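Local atomic coordinates of capsular polysaccharide export system protein KpsC (Thermosulfurimonas dismutans, PDB entry 6MGB), a protein that catalyses transfer of Kdo, probably from CMP-Kdo, to form a beta-2,4 linkage in the conserved glycolipid anchor of Gram-negative bacterial capsules. Residues L130-R134 with L254-K258; R143-P148 with E228-D234; I162-Y166 with V199-V205. All blocks are in the same frame, centred on the assembly; numbering follows the deposited sequence.

Contact 1 of 3, residues L130-R134 with L254-K258; sequences LKLIR and LMLGK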
loop_
_atom_site.group_PDB
_atom_site.type_symbol
_atom_site.label_atom_id
_atom_site.label_comp_id
_atom_site.label_asym_id
_atom_site.label_seq_id
_atom_site.Cartn_x
_atom_site.Cartn_y
_atom_site.Cartn_z
ATOM N N LEU A 130 1.089 -9.966 12.864
ATOM C CA LEU A 130 2.397 -9.387 12.577
ATOM C C LEU A 130 3.496 -10.437 12.682
ATOM O O LEU A 130 4.391 -10.499 11.831
ATOM C CB LEU A 130 2.666 -8.218 13.525
ATOM C CG LEU A 130 3.998 -7.481 13.365
ATOM C CD1 LEU A 130 4.141 -6.883 11.970
ATOM C CD2 LEU A 130 4.116 -6.396 14.425
ATOM N N LYS A 131 3.443 -11.282 13.714
ATOM C CA LYS A 131 4.453 -12.324 13.858
ATOM C C LYS A 131 4.413 -13.293 12.682
ATOM O O LYS A 131 5.461 -13.676 12.148
ATOM C CB LYS A 131 4.258 -13.075 15.177
ATOM C CG LYS A 131 5.224 -14.236 15.363
ATOM C CD LYS A 131 5.064 -14.904 16.717
ATOM C CE LYS A 131 5.855 -16.203 16.779
ATOM N NZ LYS A 131 7.281 -16.017 16.388
ATOM N N LEU A 132 3.213 -13.705 12.265
ATOM C CA LEU A 132 3.099 -14.626 11.139
ATOM C C LEU A 132 3.669 -14.012 9.865
ATOM O O LEU A 132 4.373 -14.684 9.102
ATOM C CB LEU A 132 1.636 -15.025 10.936
ATOM C CG LEU A 132 1.056 -16.024 11.943
ATOM C CD1 LEU A 132 -0.459 -16.067 11.842
ATOM C CD2 LEU A 132 1.638 -17.416 11.726
ATOM N N ILE A 133 3.379 -12.733 9.619
ATOM C CA ILE A 133 3.878 -12.072 8.417
ATOM C C ILE A 133 5.399 -11.987 8.447
ATOM O O ILE A 133 6.068 -12.210 7.431
ATOM C CB ILE A 133 3.229 -10.683 8.268
ATOM C CG1 ILE A 133 1.753 -10.839 7.889
ATOM C CG2 ILE A 133 3.962 -9.844 7.226
ATOM C CD1 ILE A 133 0.947 -9.560 7.988
ATOM N N ARG A 134 5.969 -11.656 9.606
ATOM C CA ARG A 134 7.422 -11.596 9.735
ATOM C C ARG A 134 8.046 -12.973 9.552
ATOM O O ARG A 134 9.007 -13.142 8.793
ATOM C CB ARG A 134 7.802 -11.023 11.101
ATOM C CG ARG A 134 7.492 -9.548 11.287
ATOM C CD ARG A 134 7.622 -9.151 12.750
ATOM N NE ARG A 134 7.605 -7.704 12.942
ATOM C CZ ARG A 134 7.579 -7.107 14.130
ATOM N NH1 ARG A 134 7.569 -5.783 14.207
ATOM N NH2 ARG A 134 7.559 -7.829 15.243
ATOM N N LEU A 254 9.216 -0.833 8.053
ATOM C CA LEU A 254 8.836 -0.415 9.399
ATOM C C LEU A 254 8.342 -1.602 10.219
ATOM O O LEU A 254 8.653 -1.719 11.410
ATOM C CB LEU A 254 7.759 0.669 9.319
ATOM C CG LEU A 254 7.646 1.663 10.477
ATOM C CD1 LEU A 254 8.886 2.535 10.579
ATOM C CD2 LEU A 254 6.408 2.527 10.295
ATOM N N MET A 255 7.574 -2.498 9.593
ATOM C CA MET A 255 7.078 -3.677 10.294
ATOM C C MET A 255 8.215 -4.565 10.783
ATOM O O MET A 255 8.042 -5.313 11.752
ATOM C CB MET A 255 6.141 -4.466 9.378
ATOM C CG MET A 255 4.811 -3.766 9.121
ATOM S SD MET A 255 3.907 -4.431 7.707
ATOM C CE MET A 255 3.745 -6.151 8.180
ATOM N N LEU A 256 9.376 -4.500 10.134
ATOM C CA LEU A 256 10.550 -5.249 10.558
ATOM C C LEU A 256 11.451 -4.446 11.491
ATOM O O LEU A 256 12.556 -4.899 11.806
ATOM C CB LEU A 256 11.348 -5.714 9.336
ATOM C CG LEU A 256 10.605 -6.614 8.343
ATOM C CD1 LEU A 256 11.457 -6.861 7.110
ATOM C CD2 LEU A 256 10.210 -7.934 8.988
ATOM N N GLY A 257 11.007 -3.273 11.936
ATOM C CA GLY A 257 11.776 -2.485 12.881
ATOM C C GLY A 257 12.915 -1.690 12.286
ATOM O O GLY A 257 13.808 -1.265 13.025
ATOM N N LYS A 258 12.917 -1.473 10.976
ATOM C CA LYS A 258 13.978 -0.708 10.342
ATOM C C LYS A 258 13.744 0.790 10.518
ATOM O O LYS A 258 12.631 1.245 10.797
ATOM C CB LYS A 258 14.064 -1.049 8.854
ATOM C CG LYS A 258 14.166 -2.540 8.563
ATOM C CD LYS A 258 15.382 -3.159 9.237
ATOM C CE LYS A 258 15.485 -4.648 8.954
ATOM N NZ LYS A 258 16.658 -5.261 9.637
#
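This is a buried helix-to-helix-end contact: the last turns of helix 120-135 pack against the C-terminal end of helix 248-255, with an arginine tying the two together. M255 is the hub. Its side chain reaches across so that CE lies 3.9 Å from L130 CD1 and 3.8 Å from I133 CG2, two residues about one turn apart on the same helix; F293 of helix 289-299 touches all three side chains and closes the cluster. Next to it, R134 deals with the polar backbone. Both NE (2.7 Å) and NH1 (2.5 Å) of R134 donate to M255 O, which meets the edge of the guanidinium near its plane, while R134 CG rests 3.9 Å from L256 CD2. The helix ends here: G257, at positive phi, donates its N to L254 O (2.9 Å), and R134 takes up M255 O, close to the helix end. The turn is a Schellman motif, the classic glycine-ended helix C-terminus, here ending the helix that carries the CMP-binding residues Q248 and E252.

Contact 2 of 3, residues R143-P148 with E228-D234; sequences RGKPVP and EEFNPVD. With C5P (cytidine-5'-monophosphate), chain D.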
loop_
_atom_site.group_PDB
_atom_site.type_symbol
_atom_site.label_atom_id
_atom_site.label_comp_id
_atom_site.label_asym_id
_atom_site.label_seq_id
_atom_site.Cartn_x
_atom_site.Cartn_y
_atom_site.Cartn_z
ATOM N N ARG A 143 6.248 -13.106 -4.294
ATOM C CA ARG A 143 6.778 -13.716 -5.509
ATOM C C ARG A 143 8.286 -13.901 -5.452
ATOM O O ARG A 143 8.819 -14.879 -5.986
ATOM C CB ARG A 143 6.437 -12.861 -6.727
ATOM C CG ARG A 143 4.970 -12.598 -6.910
ATOM C CD ARG A 143 4.761 -11.588 -8.002
ATOM N NE ARG A 143 5.144 -12.109 -9.314
ATOM C CZ ARG A 143 6.276 -11.807 -9.941
ATOM N NH1 ARG A 143 7.142 -10.975 -9.391
ATOM N NH2 ARG A 143 6.550 -12.329 -11.127
ATOM N N GLY A 144 8.980 -12.962 -4.817
ATOM C CA GLY A 144 10.421 -12.898 -4.948
ATOM C C GLY A 144 11.108 -14.155 -4.454
ATOM O O GLY A 144 10.536 -14.989 -3.752
ATOM N N LYS A 145 12.368 -14.286 -4.848
ATOM C CA LYS A 145 13.232 -15.362 -4.394
ATOM C C LYS A 145 14.056 -14.904 -3.200
ATOM O O LYS A 145 14.216 -13.702 -2.964
ATOM C CB LYS A 145 14.157 -15.805 -5.526
ATOM C CG LYS A 145 15.125 -14.727 -5.996
ATOM C CD LYS A 145 15.951 -15.200 -7.179
ATOM C CE LYS A 145 16.941 -14.137 -7.626
ATOM N NZ LYS A 145 17.771 -14.596 -8.774
ATOM N N PRO A 146 14.592 -15.837 -2.415
ATOM C CA PRO A 146 15.431 -15.439 -1.281
ATOM C C PRO A 146 16.721 -14.781 -1.743
ATOM O O PRO A 146 17.218 -15.031 -2.844
ATOM C CB PRO A 146 15.716 -16.763 -0.559
ATOM C CG PRO A 146 14.689 -17.721 -1.069
ATOM C CD PRO A 146 14.397 -17.296 -2.467
ATOM N N VAL A 147 17.263 -13.925 -0.882
ATOM C CA VAL A 147 18.580 -13.339 -1.115
ATOM C C VAL A 147 19.619 -14.393 -0.751
ATOM O O VAL A 147 19.682 -14.815 0.413
ATOM C CB VAL A 147 18.782 -12.050 -0.303
ATOM C CG1 VAL A 147 20.229 -11.569 -0.405
ATOM C CG2 VAL A 147 17.830 -10.966 -0.784
ATOM N N PRO A 148 20.449 -14.846 -1.688
ATOM C CA PRO A 148 21.420 -15.891 -1.352
ATOM C C PRO A 148 22.482 -15.378 -0.395
ATOM O O PRO A 148 22.854 -14.201 -0.410
ATOM C CB PRO A 148 22.026 -16.261 -2.709
ATOM C CG PRO A 148 21.893 -15.023 -3.520
ATOM C CD PRO A 148 20.610 -14.374 -3.076
ATOM N N GLU A 228 17.250 -7.958 -9.625
ATOM C CA GLU A 228 16.805 -9.304 -9.307
ATOM C C GLU A 228 15.541 -9.239 -8.461
ATOM O O GLU A 228 15.365 -8.340 -7.633
ATOM C CB GLU A 228 17.893 -10.082 -8.566
ATOM C CG GLU A 228 19.149 -10.318 -9.386
ATOM C CD GLU A 228 20.138 -11.238 -8.698
ATOM O OE1 GLU A 228 21.298 -10.821 -8.490
ATOM O OE2 GLU A 228 19.755 -12.379 -8.363
ATOM N N GLU A 229 14.654 -10.205 -8.680
ATOM C CA GLU A 229 13.337 -10.193 -8.049
ATOM C C GLU A 229 13.411 -10.881 -6.686
ATOM O O GLU A 229 12.899 -11.979 -6.467
ATOM C CB GLU A 229 12.315 -10.854 -8.958
ATOM C CG GLU A 229 10.894 -10.571 -8.564
ATOM C CD GLU A 229 10.028 -10.307 -9.767
ATOM O OE1 GLU A 229 9.102 -9.475 -9.664
ATOM O OE2 GLU A 229 10.262 -10.936 -10.820
ATOM N N PHE A 230 14.066 -10.193 -5.758
ATOM C CA PHE A 230 14.205 -10.690 -4.401
ATOM C C PHE A 230 12.909 -10.508 -3.623
ATOM O O PHE A 230 12.157 -9.554 -3.836
ATOM C CB PHE A 230 15.336 -9.961 -3.675
ATOM C CG PHE A 230 16.704 -10.285 -4.196
ATOM C CD1 PHE A 230 17.081 -11.596 -4.431
ATOM C CD2 PHE A 230 17.614 -9.275 -4.452
ATOM C CE1 PHE A 230 18.340 -11.893 -4.910
ATOM C CE2 PHE A 230 18.875 -9.565 -4.930
ATOM C CZ PHE A 230 19.238 -10.877 -5.160
ATOM N N ASN A 231 12.655 -11.441 -2.715
ATOM C CA ASN A 231 11.589 -11.267 -1.745
ATOM C C ASN A 231 11.850 -9.977 -0.972
ATOM O O ASN A 231 12.912 -9.850 -0.344
ATOM C CB ASN A 231 11.522 -12.466 -0.801
ATOM C CG ASN A 231 10.415 -12.340 0.229
ATOM O OD1 ASN A 231 10.136 -11.253 0.723
ATOM N ND2 ASN A 231 9.777 -13.457 0.556
ATOM N N PRO A 232 10.929 -9.008 -0.985
ATOM C CA PRO A 232 11.260 -7.694 -0.406
ATOM C C PRO A 232 11.575 -7.733 1.079
ATOM O O PRO A 232 12.480 -7.021 1.530
ATOM C CB PRO A 232 10.006 -6.857 -0.704
ATOM C CG PRO A 232 8.912 -7.848 -0.913
ATOM C CD PRO A 232 9.565 -9.039 -1.540
ATOM N N VAL A 233 10.856 -8.539 1.861
ATOM C CA VAL A 233 11.108 -8.557 3.298
ATOM C C VAL A 233 12.393 -9.315 3.618
ATOM O O VAL A 233 13.046 -9.035 4.629
ATOM C CB VAL A 233 9.901 -9.139 4.053
ATOM C CG1 VAL A 233 8.675 -8.264 3.845
ATOM C CG2 VAL A 233 9.612 -10.550 3.611
ATOM N N ASP A 234 12.782 -10.273 2.776
ATOM C CA ASP A 234 14.105 -10.876 2.912
ATOM C C ASP A 234 15.193 -9.858 2.595
ATOM O O ASP A 234 16.184 -9.739 3.324
ATOM C CB ASP A 234 14.226 -12.094 1.996
ATOM C CG ASP A 234 15.442 -12.943 2.313
ATOM O OD1 ASP A 234 15.992 -12.807 3.427
ATOM O OD2 ASP A 234 15.851 -13.744 1.447
HETATM O O3P C5P D . 3.757 0.979 -3.015
HETATM P P C5P D . 4.515 0.269 -4.113
HETATM O O1P C5P D . 5.788 1.052 -4.418
HETATM O O2P C5P D . 3.796 -0.017 -5.417
HETATM O "O5'" C5P D . 4.967 -1.122 -3.489
HETATM C "C5'" C5P D . 4.104 -2.249 -3.481
HETATM C "C4'" C5P D . 4.821 -3.465 -2.954
HETATM O "O4'" C5P D . 5.768 -3.927 -3.952
HETATM C "C3'" C5P D . 5.670 -3.233 -1.712
HETATM O "O3'" C5P D . 4.915 -3.303 -0.514
HETATM C "C2'" C5P D . 6.735 -4.318 -1.817
HETATM O "O2'" C5P D . 6.246 -5.567 -1.350
HETATM C "C1'" C5P D . 6.943 -4.401 -3.330
HETATM N N1 C5P D . 8.081 -3.565 -3.782
HETATM C C2 C5P D . 9.408 -4.189 -4.084
HETATM N N3 C5P D . 10.555 -3.329 -4.542
HETATM C C4 C5P D . 10.384 -1.888 -4.701
HETATM C C5 C5P D . 9.062 -1.267 -4.401
HETATM C C6 C5P D . 7.917 -2.128 -3.943
HETATM O O2 C5P D . 9.553 -5.355 -3.957
HETATM N N4 C5P D . 11.497 -1.053 -5.143
HETATM O O HOH W 1 11.302 -16.107 -0.980
HETATM O O HOH W 2 18.621 -13.703 3.060
#
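K145, F230 and E229 lose the most surface when loop 143-148 lies against the approach to helix 232-236. K145 pairs through its backbone: K145 N donates to E229 O (2.9 Å) and K145 O accepts from N231 N (2.8 Å), a single beta bridge straddling F230, whose CA also sits 3.3 Å from K145 O in a CA-H...O contact. Just before it, G144 CA comes within 3.0 Å of E229 O, so close that a side chain here would collide with the partner backbone. The extended K145 side chain then carries NZ to E228 OE2 (3.0 Å), a salt bridge. E229, the centre of an inverse gamma turn, makes the second salt bridge: its OE1 lies a very short 2.5 Å from R143 NH1, while R143 NE has a second partner in E85. In the GT-B setting this turn leads from strand 224-226 of the parallel sheet into helix 232-236, whose N-cap is N231; N231 OD1 accepts weakly from V233 N and D234 N. P232, the first helical residue, lines the nucleotide pocket, with CG 3.5 Å from C5P O2'. The F230 ring gathers the apolar contacts. V147 CG2 sits over one face of its ring, 3.9 Å from the centroid in a CH-pi contact, P148 CD lies 3.8 Å from CE1 of F230, and Y151 meets the ring edge-to-face. Further along, D234 OD2 receives V147 N (2.7 Å), and one water donates to both V147 O (3.1 Å) and D234 OD1 (2.8 Å).

Contact 3 of 3, residues I162-Y166 with V199-V205; sequences IDQTY and VKVHPEV. With C5P (cytidine-5'-monophosphate), chain D.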
loop_
_atom_site.group_PDB
_atom_site.type_symbol
_atom_site.label_atom_id
_atom_site.label_comp_id
_atom_site.label_asym_id
_atom_site.label_seq_id
_atom_site.Cartn_x
_atom_site.Cartn_y
_atom_site.Cartn_z
ATOM N N ILE A 162 14.453 2.711 -2.084
ATOM C CA ILE A 162 13.316 2.036 -2.701
ATOM C C ILE A 162 12.884 2.842 -3.918
ATOM O O ILE A 162 12.567 4.031 -3.808
ATOM C CB ILE A 162 12.156 1.869 -1.705
ATOM C CG1 ILE A 162 12.608 1.034 -0.502
ATOM C CG2 ILE A 162 10.947 1.221 -2.388
ATOM C CD1 ILE A 162 11.592 0.955 0.618
ATOM N N ASP A 163 12.869 2.195 -5.081
ATOM C CA ASP A 163 12.367 2.828 -6.290
ATOM C C ASP A 163 10.893 2.479 -6.466
ATOM O O ASP A 163 10.394 1.494 -5.918
ATOM C CB ASP A 163 13.169 2.381 -7.516
ATOM C CG ASP A 163 12.991 3.312 -8.706
ATOM O OD1 ASP A 163 12.531 4.457 -8.509
ATOM O OD2 ASP A 163 13.311 2.903 -9.843
ATOM N N GLN A 164 10.194 3.309 -7.236
ATOM C CA GLN A 164 8.767 3.138 -7.467
ATOM C C GLN A 164 8.486 3.197 -8.963
ATOM O O GLN A 164 9.385 3.424 -9.781
ATOM C CB GLN A 164 7.965 4.195 -6.697
ATOM C CG GLN A 164 7.951 3.945 -5.200
ATOM C CD GLN A 164 7.393 5.112 -4.413
ATOM O OE1 GLN A 164 8.115 5.780 -3.673
ATOM N NE2 GLN A 164 6.098 5.361 -4.564
ATOM N N THR A 165 7.224 2.970 -9.322
ATOM C CA THR A 165 6.806 2.958 -10.716
ATOM C C THR A 165 6.376 4.352 -11.142
ATOM O O THR A 165 5.686 5.057 -10.399
ATOM C CB THR A 165 5.649 1.981 -10.936
ATOM O OG1 THR A 165 4.494 2.436 -10.219
ATOM C CG2 THR A 165 6.021 0.585 -10.464
ATOM N N TYR A 166 6.776 4.747 -12.345
ATOM C CA TYR A 166 6.359 6.046 -12.842
ATOM C C TYR A 166 4.845 6.077 -13.005
ATOM O O TYR A 166 4.232 5.119 -13.484
ATOM C CB TYR A 166 7.044 6.368 -14.169
ATOM C CG TYR A 166 6.815 7.799 -14.565
ATOM C CD1 TYR A 166 7.719 8.793 -14.222
ATOM C CD2 TYR A 166 5.668 8.166 -15.241
ATOM C CE1 TYR A 166 7.493 10.109 -14.569
ATOM C CE2 TYR A 166 5.433 9.476 -15.591
ATOM C CZ TYR A 166 6.343 10.442 -15.250
ATOM O OH TYR A 166 6.098 11.746 -15.610
ATOM N N VAL A 199 19.963 0.311 -4.659
ATOM C CA VAL A 199 18.665 0.749 -5.158
ATOM C C VAL A 199 17.888 -0.487 -5.581
ATOM O O VAL A 199 18.376 -1.284 -6.392
ATOM C CB VAL A 199 18.810 1.729 -6.339
ATOM C CG1 VAL A 199 17.447 2.066 -6.937
ATOM C CG2 VAL A 199 19.528 2.994 -5.901
ATOM N N LYS A 200 16.680 -0.643 -5.044
ATOM C CA LYS A 200 15.821 -1.775 -5.378
ATOM C C LYS A 200 14.785 -1.311 -6.395
ATOM O O LYS A 200 13.935 -0.468 -6.089
ATOM C CB LYS A 200 15.150 -2.351 -4.133
ATOM C CG LYS A 200 14.163 -3.481 -4.424
ATOM C CD LYS A 200 14.775 -4.542 -5.333
ATOM C CE LYS A 200 13.902 -5.780 -5.444
ATOM N NZ LYS A 200 12.501 -5.459 -5.826
ATOM N N VAL A 201 14.861 -1.866 -7.606
ATOM C CA VAL A 201 13.897 -1.543 -8.648
ATOM C C VAL A 201 12.569 -2.228 -8.352
ATOM O O VAL A 201 12.519 -3.340 -7.809
ATOM C CB VAL A 201 14.447 -1.956 -10.026
ATOM C CG1 VAL A 201 13.407 -1.749 -11.117
ATOM C CG2 VAL A 201 15.714 -1.169 -10.345
ATOM N N HIS A 202 11.481 -1.561 -8.727
ATOM C CA HIS A 202 10.146 -2.067 -8.441
ATOM C C HIS A 202 9.853 -3.294 -9.308
ATOM O O HIS A 202 10.247 -3.334 -10.477
ATOM C CB HIS A 202 9.114 -0.968 -8.706
ATOM C CG HIS A 202 7.745 -1.267 -8.179
ATOM N ND1 HIS A 202 6.886 -2.149 -8.796
ATOM C CD2 HIS A 202 7.077 -0.779 -7.107
ATOM C CE1 HIS A 202 5.752 -2.203 -8.121
ATOM N NE2 HIS A 202 5.841 -1.381 -7.091
ATOM N N PRO A 203 9.170 -4.310 -8.768
ATOM C CA PRO A 203 8.937 -5.527 -9.569
ATOM C C PRO A 203 8.207 -5.277 -10.878
ATOM O O PRO A 203 8.513 -5.936 -11.879
ATOM C CB PRO A 203 8.120 -6.421 -8.622
ATOM C CG PRO A 203 7.620 -5.515 -7.540
ATOM C CD PRO A 203 8.667 -4.464 -7.394
ATOM N N GLU A 204 7.242 -4.353 -10.903
ATOM C CA GLU A 204 6.549 -4.050 -12.152
ATOM C C GLU A 204 7.496 -3.460 -13.186
ATOM O O GLU A 204 7.252 -3.580 -14.393
ATOM C CB GLU A 204 5.383 -3.096 -11.891
ATOM C CG GLU A 204 4.214 -3.737 -11.164
ATOM C CD GLU A 204 3.120 -2.741 -10.829
ATOM O OE1 GLU A 204 3.013 -1.716 -11.533
ATOM O OE2 GLU A 204 2.373 -2.981 -9.856
ATOM N N VAL A 205 8.576 -2.816 -12.741
ATOM C CA VAL A 205 9.578 -2.310 -13.671
ATOM C C VAL A 205 10.516 -3.429 -14.101
ATOM O O VAL A 205 10.967 -3.467 -15.251
ATOM C CB VAL A 205 10.343 -1.134 -13.036
ATOM C CG1 VAL A 205 11.521 -0.714 -13.910
ATOM C CG2 VAL A 205 9.407 0.044 -12.818
HETATM O O3P C5P D . 3.757 0.979 -3.015
HETATM P P C5P D . 4.515 0.269 -4.113
HETATM O O1P C5P D . 5.788 1.052 -4.418
HETATM O O2P C5P D . 3.796 -0.017 -5.417
HETATM O "O5'" C5P D . 4.967 -1.122 -3.489
HETATM C "C5'" C5P D . 4.104 -2.249 -3.481
HETATM C "C4'" C5P D . 4.821 -3.465 -2.954
HETATM O "O4'" C5P D . 5.768 -3.927 -3.952
HETATM C "C3'" C5P D . 5.670 -3.233 -1.712
HETATM O "O3'" C5P D . 4.915 -3.303 -0.514
HETATM C "C2'" C5P D . 6.735 -4.318 -1.817
HETATM O "O2'" C5P D . 6.246 -5.567 -1.350
HETATM C "C1'" C5P D . 6.943 -4.401 -3.330
HETATM N N1 C5P D . 8.081 -3.565 -3.782
HETATM C C2 C5P D . 9.408 -4.189 -4.084
HETATM N N3 C5P D . 10.555 -3.329 -4.542
HETATM C C4 C5P D . 10.384 -1.888 -4.701
HETATM C C5 C5P D . 9.062 -1.267 -4.401
HETATM C C6 C5P D . 7.917 -2.128 -3.943
HETATM O O2 C5P D . 9.553 -5.355 -3.957
HETATM N N4 C5P D . 11.497 -1.053 -5.143
HETATM O O HOH W 3 11.329 1.044 -10.115
#
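I162 ends strand 158-162 and pairs in parallel with K200 of the neighbouring strand 196-200, in the core of the parallel sheet; its CG2 lies 3.6 Å from C5P N4. At D163 the strands begin to give way to loops, but D163 N still donates to K200 O (3.0 Å). The carboxylate of D163 points away from the nucleotide to accept from the backbone of L214 and A215, so it is the main chain that meets cytosine: D163 O accepts from C5P N4 at 2.9 Å. A water bridges the segments, donating to Q164 O (3.1 Å) and weakly to D163 OD2 (2.7 Å) and accepting from H202 N (3.0 Å). Q164 directs its CB away from segment 199-205; its side-chain NE2 is hydrogen-bonded to D168 and S246, and its CG lies 3.7 Å from C5P O1P. T165 turns back, setting CG2 over one face of the H202 imidazole, 3.4 Å from the centroid, a CH-pi contact. H202 is the N-cap of helix 203-206: its ND1 accepts from E204 N (3.1 Å), which leaves NE2 as donor to C5P O2P (3.0 Å). Along the same edge of the base, K200 NZ donates to C5P N3 (3.2 Å) and is held by V201 O (2.9 Å), while C5P N4 also makes a weak bond to K200 O (2.7 Å). Two main-chain carbonyls facing the exocyclic amine and an ammonium facing N3 read the Watson-Crick edge, chemistry that suits cytosine and would disfavour uracil, consistent with a CMP-linked donor.

Contacts 2 and 3 lie at the parallel sheet, while contact 1 brings helix 120-135, which precedes that sheet in the chain, against helix 248-255. Contact 3 is nested in the loop closed by contact 2, itself within that closed by contact 1. Contacts 2 and 3 have centres 14 Å apart and touch, E229 OE1 lying 3.4 Å from P203 CB; both reach C5P, contact 3 at base and phosphate, contact 2 at the ribose through P232. Contact 1 is centred 16 Å from the centre of contact 2 and 21 Å from that of contact 3, with the M255 side chain about 8 Å from C5P. It meets contact 2 where L256 CD1 packs 3.7 Å from V233 O.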